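Local coordinates for RNA-dependent RNA Polymerase (Bombyx mori cytoplasmic polyhedrosis virus, PDB 6TZ0), which catalyses RNA-templated synthesis of RNA, making viral plus strands during transcription and complementary minus strands during genome replication, at residues A[733-745]-A[759-771]. Residues are numbered along the deposited sequence; the frame is centred on the assembly and turned at random.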
# COMPACT_ATOMS: atom_id res chain seq x y z
N TRP A 733 27.24 -1.77 -5.70
CA TRP A 733 27.01 -1.19 -7.03
C TRP A 733 25.66 -0.48 -6.97
O TRP A 733 24.61 -1.11 -7.02
CB TRP A 733 27.01 -2.23 -8.14
CG TRP A 733 28.31 -2.97 -8.39
CD1 TRP A 733 29.46 -2.87 -7.68
CD2 TRP A 733 28.58 -3.87 -9.47
NE1 TRP A 733 30.42 -3.68 -8.23
CE2 TRP A 733 29.91 -4.30 -9.33
CE3 TRP A 733 27.82 -4.37 -10.54
CZ2 TRP A 733 30.50 -5.20 -10.21
CZ3 TRP A 733 28.41 -5.25 -11.41
CH2 TRP A 733 29.73 -5.66 -11.25
N GLY A 734 25.69 0.84 -6.85
CA GLY A 734 24.46 1.60 -6.79
C GLY A 734 23.80 1.77 -8.15
O GLY A 734 24.42 1.66 -9.20
N PHE A 735 22.50 2.04 -8.11
CA PHE A 735 21.66 2.13 -9.31
C PHE A 735 21.27 3.60 -9.48
O PHE A 735 20.26 4.05 -8.94
CB PHE A 735 20.42 1.24 -9.20
CG PHE A 735 20.71 -0.25 -9.16
CD1 PHE A 735 21.93 -0.77 -9.55
CD2 PHE A 735 19.72 -1.13 -8.74
CE1 PHE A 735 22.17 -2.13 -9.50
CE2 PHE A 735 19.95 -2.49 -8.70
CZ PHE A 735 21.17 -2.99 -9.08
N ALA A 736 22.08 4.35 -10.23
CA ALA A 736 21.85 5.77 -10.39
C ALA A 736 20.72 6.09 -11.35
O ALA A 736 20.20 7.21 -11.34
CB ALA A 736 23.11 6.47 -10.88
N ASP A 737 20.31 5.14 -12.18
CA ASP A 737 19.28 5.40 -13.17
C ASP A 737 17.89 5.03 -12.65
O ASP A 737 16.95 4.91 -13.43
CB ASP A 737 19.60 4.65 -14.46
CG ASP A 737 19.02 5.32 -15.69
OD1 ASP A 737 18.29 6.33 -15.54
OD2 ASP A 737 19.32 4.87 -16.81
N ARG A 738 17.76 4.86 -11.34
CA ARG A 738 16.47 4.68 -10.69
C ARG A 738 15.97 5.96 -10.05
O ARG A 738 14.87 5.98 -9.50
CB ARG A 738 16.57 3.58 -9.64
CG ARG A 738 16.95 2.24 -10.22
CD ARG A 738 15.84 1.72 -11.09
NE ARG A 738 14.63 1.49 -10.31
CZ ARG A 738 14.32 0.33 -9.76
NH1 ARG A 738 13.20 0.20 -9.06
NH2 ARG A 738 15.12 -0.72 -9.94
N ILE A 739 16.77 7.03 -10.10
CA ILE A 739 16.42 8.33 -9.56
C ILE A 739 16.27 9.29 -10.72
O ILE A 739 17.22 9.48 -11.50
CB ILE A 739 17.47 8.82 -8.56
CG1 ILE A 739 17.54 7.87 -7.38
CG2 ILE A 739 17.15 10.24 -8.11
CD1 ILE A 739 18.75 8.05 -6.56
N SER A 740 15.10 9.90 -10.85
CA SER A 740 14.80 10.79 -11.97
C SER A 740 14.79 12.21 -11.45
O SER A 740 13.91 12.59 -10.67
CB SER A 740 13.47 10.44 -12.61
OG SER A 740 13.23 11.26 -13.73
N LEU A 741 15.75 13.01 -11.91
CA LEU A 741 15.79 14.42 -11.57
C LEU A 741 14.80 15.25 -12.37
O LEU A 741 14.70 16.45 -12.13
CB LEU A 741 17.20 14.97 -11.80
CG LEU A 741 18.35 14.43 -10.96
CD1 LEU A 741 19.66 15.01 -11.43
CD2 LEU A 741 18.13 14.74 -9.50
N TRP A 742 14.06 14.65 -13.31
CA TRP A 742 13.34 15.43 -14.30
C TRP A 742 11.87 15.07 -14.46
O TRP A 742 11.11 15.91 -14.93
CB TRP A 742 14.03 15.30 -15.67
CG TRP A 742 15.51 15.61 -15.59
CD1 TRP A 742 16.54 14.72 -15.68
CD2 TRP A 742 16.10 16.88 -15.31
NE1 TRP A 742 17.74 15.37 -15.52
CE2 TRP A 742 17.49 16.70 -15.29
CE3 TRP A 742 15.58 18.16 -15.10
CZ2 TRP A 742 18.37 17.74 -15.06
CZ3 TRP A 742 16.46 19.19 -14.87
CH2 TRP A 742 17.84 18.98 -14.86
N THR A 743 11.44 13.86 -14.09
CA THR A 743 10.06 13.45 -14.24
C THR A 743 9.42 13.21 -12.87
O THR A 743 10.10 13.16 -11.85
CB THR A 743 9.95 12.19 -15.11
OG1 THR A 743 10.62 11.11 -14.46
CG2 THR A 743 10.60 12.42 -16.46
N ARG A 744 8.09 13.06 -12.87
CA ARG A 744 7.34 12.82 -11.64
C ARG A 744 6.31 11.71 -11.85
O ARG A 744 6.11 11.21 -12.95
CB ARG A 744 6.60 14.06 -11.15
CG ARG A 744 7.47 15.13 -10.61
CD ARG A 744 6.65 16.29 -10.12
NE ARG A 744 5.86 15.94 -8.96
CZ ARG A 744 6.31 16.01 -7.71
NH1 ARG A 744 7.54 16.43 -7.48
NH2 ARG A 744 5.53 15.67 -6.70
N GLU A 745 5.67 11.34 -10.74
CA GLU A 745 4.52 10.45 -10.81
C GLU A 745 3.25 11.22 -11.15
O GLU A 745 2.45 10.77 -11.97
CB GLU A 745 4.36 9.70 -9.49
CG GLU A 745 3.17 8.76 -9.45
CD GLU A 745 3.07 7.96 -8.17
OE1 GLU A 745 3.93 8.16 -7.28
OE2 GLU A 745 2.14 7.14 -8.05
N GLU A 759 13.45 19.31 -2.38
CA GLU A 759 13.28 18.09 -3.16
C GLU A 759 14.49 17.83 -4.05
O GLU A 759 14.95 16.69 -4.18
CB GLU A 759 12.01 18.19 -3.99
CG GLU A 759 11.70 16.97 -4.83
CD GLU A 759 10.41 17.11 -5.60
OE1 GLU A 759 9.75 18.17 -5.48
OE2 GLU A 759 10.04 16.16 -6.32
N LEU A 760 15.02 18.89 -4.68
CA LEU A 760 16.19 18.74 -5.52
C LEU A 760 17.41 18.32 -4.71
O LEU A 760 18.18 17.46 -5.14
CB LEU A 760 16.44 20.04 -6.30
CG LEU A 760 17.45 20.16 -7.45
CD1 LEU A 760 18.86 20.49 -7.00
CD2 LEU A 760 17.46 18.88 -8.28
N ASN A 761 17.59 18.90 -3.52
CA ASN A 761 18.71 18.53 -2.66
C ASN A 761 18.58 17.10 -2.15
O ASN A 761 19.58 16.39 -2.04
CB ASN A 761 18.83 19.49 -1.49
CG ASN A 761 19.38 20.83 -1.90
OD1 ASN A 761 20.30 20.91 -2.71
ND2 ASN A 761 18.85 21.90 -1.33
N ALA A 762 17.35 16.65 -1.87
CA ALA A 762 17.16 15.27 -1.44
C ALA A 762 17.46 14.29 -2.56
O ALA A 762 18.07 13.24 -2.33
CB ALA A 762 15.74 15.07 -0.91
N LEU A 763 17.07 14.62 -3.80
CA LEU A 763 17.37 13.73 -4.92
C LEU A 763 18.86 13.71 -5.26
O LEU A 763 19.41 12.65 -5.62
CB LEU A 763 16.57 14.15 -6.14
CG LEU A 763 15.06 13.90 -6.10
CD1 LEU A 763 14.41 14.59 -7.26
CD2 LEU A 763 14.77 12.43 -6.15
N ILE A 764 19.53 14.86 -5.14
CA ILE A 764 20.97 14.94 -5.33
C ILE A 764 21.70 14.14 -4.26
O ILE A 764 22.67 13.43 -4.55
CB ILE A 764 21.40 16.42 -5.37
CG1 ILE A 764 20.97 17.08 -6.68
CG2 ILE A 764 22.88 16.60 -5.15
CD1 ILE A 764 21.53 16.43 -7.91
N ASP A 765 21.22 14.19 -3.01
CA ASP A 765 21.82 13.39 -1.95
C ASP A 765 21.53 11.91 -2.12
O ASP A 765 22.33 11.07 -1.69
CB ASP A 765 21.33 13.88 -0.59
CG ASP A 765 21.86 15.25 -0.25
OD1 ASP A 765 22.94 15.62 -0.74
OD2 ASP A 765 21.18 15.97 0.52
N ASP A 766 20.40 11.55 -2.75
CA ASP A 766 20.16 10.15 -3.06
C ASP A 766 21.05 9.64 -4.18
O ASP A 766 21.35 8.45 -4.22
CB ASP A 766 18.70 9.92 -3.45
CG ASP A 766 17.75 10.14 -2.30
OD1 ASP A 766 18.17 10.00 -1.14
OD2 ASP A 766 16.56 10.44 -2.57
N LEU A 767 21.47 10.51 -5.10
CA LEU A 767 22.37 10.13 -6.18
C LEU A 767 23.84 10.25 -5.83
O LEU A 767 24.64 10.50 -6.72
CB LEU A 767 22.11 10.98 -7.42
CG LEU A 767 20.93 10.78 -8.36
CD1 LEU A 767 20.90 11.95 -9.31
CD2 LEU A 767 21.14 9.50 -9.12
N LEU A 768 24.22 10.10 -4.57
CA LEU A 768 25.54 10.61 -4.18
C LEU A 768 26.59 9.51 -4.19
O LEU A 768 27.70 9.72 -4.68
CB LEU A 768 25.45 11.28 -2.81
CG LEU A 768 26.45 12.41 -2.55
CD1 LEU A 768 25.84 13.35 -1.56
CD2 LEU A 768 27.78 11.95 -2.05
N PHE A 769 26.29 8.34 -3.60
CA PHE A 769 27.26 7.25 -3.66
C PHE A 769 27.01 6.29 -4.81
O PHE A 769 27.84 5.42 -5.06
CB PHE A 769 27.31 6.41 -2.37
CG PHE A 769 28.10 7.03 -1.25
CD1 PHE A 769 28.32 8.39 -1.18
CD2 PHE A 769 28.79 6.21 -0.38
CE1 PHE A 769 29.07 8.93 -0.18
CE2 PHE A 769 29.57 6.75 0.63
CZ PHE A 769 29.71 8.11 0.72
N ARG A 770 25.89 6.42 -5.51
CA ARG A 770 25.61 5.57 -6.66
C ARG A 770 26.08 6.20 -7.97
O ARG A 770 25.72 5.73 -9.05
CB ARG A 770 24.13 5.23 -6.70
CG ARG A 770 23.21 6.41 -6.74
CD ARG A 770 21.77 5.95 -6.63
NE ARG A 770 21.45 5.42 -5.31
CZ ARG A 770 20.28 4.84 -5.01
NH1 ARG A 770 19.35 4.73 -5.94
NH2 ARG A 770 20.05 4.39 -3.79
N VAL A 771 26.91 7.23 -7.88
CA VAL A 771 27.33 8.03 -9.02
C VAL A 771 28.85 7.93 -9.12
O VAL A 771 29.53 7.53 -8.17
CB VAL A 771 26.85 9.49 -8.87
CG1 VAL A 771 27.76 10.29 -7.94
CG2 VAL A 771 26.65 10.16 -10.16
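Ile739 and Leu741 from the loop 733-745 pack on one side of the end of helix 754-766. Leu767, the first residue past the helix, touches both, with one methyl for each. Leu767 CD1 meets Leu741 CG at 3.9 Å, tip to tip, and its CD2 lies 3.8 Å from Ile739 CB. Ile739 slides past Leu763 and Leu767, running the opposite way. Ile739 CG2, anti to the backbone N, faces Leu763 CD2 at 3.8 Å. Ile739 CD1, on the other branch, reaches Asp766 CB at 3.6 Å. Leu741 CD2 also touches Leu763 CB and, more loosely, Ile764 CD1.

The polar contacts lie toward the two ends. Arg770 crosses Ile739 at about a right angle and bends at chi3 (69°). This brings Arg770 NH1 to Phe735 O at 3.2 Å in a weak hydrogen bond, with an N-H...O angle of 134°. Arg770 CB rests on Gly734 CA. At the other end, Arg744 NH1 forms a salt bridge with Glu759 OE2 at 2.8 Å. The carboxylate meets the guanidinium edge, with the planes 81° apart. Arg141 also pairs with Glu759 OE2.

Helices 206-218 and 325-339 flank the loop, and helix 774-786 backs Leu760 and Ile764. Phe735 is about 10 Å from magnesium-binding Asp681, side chain to side chain. The loop follows strand 732-733, which pairs with 725-727 through Trp733 and Leu726, and packs on the next helix, near the reovirus-family polymerase palm.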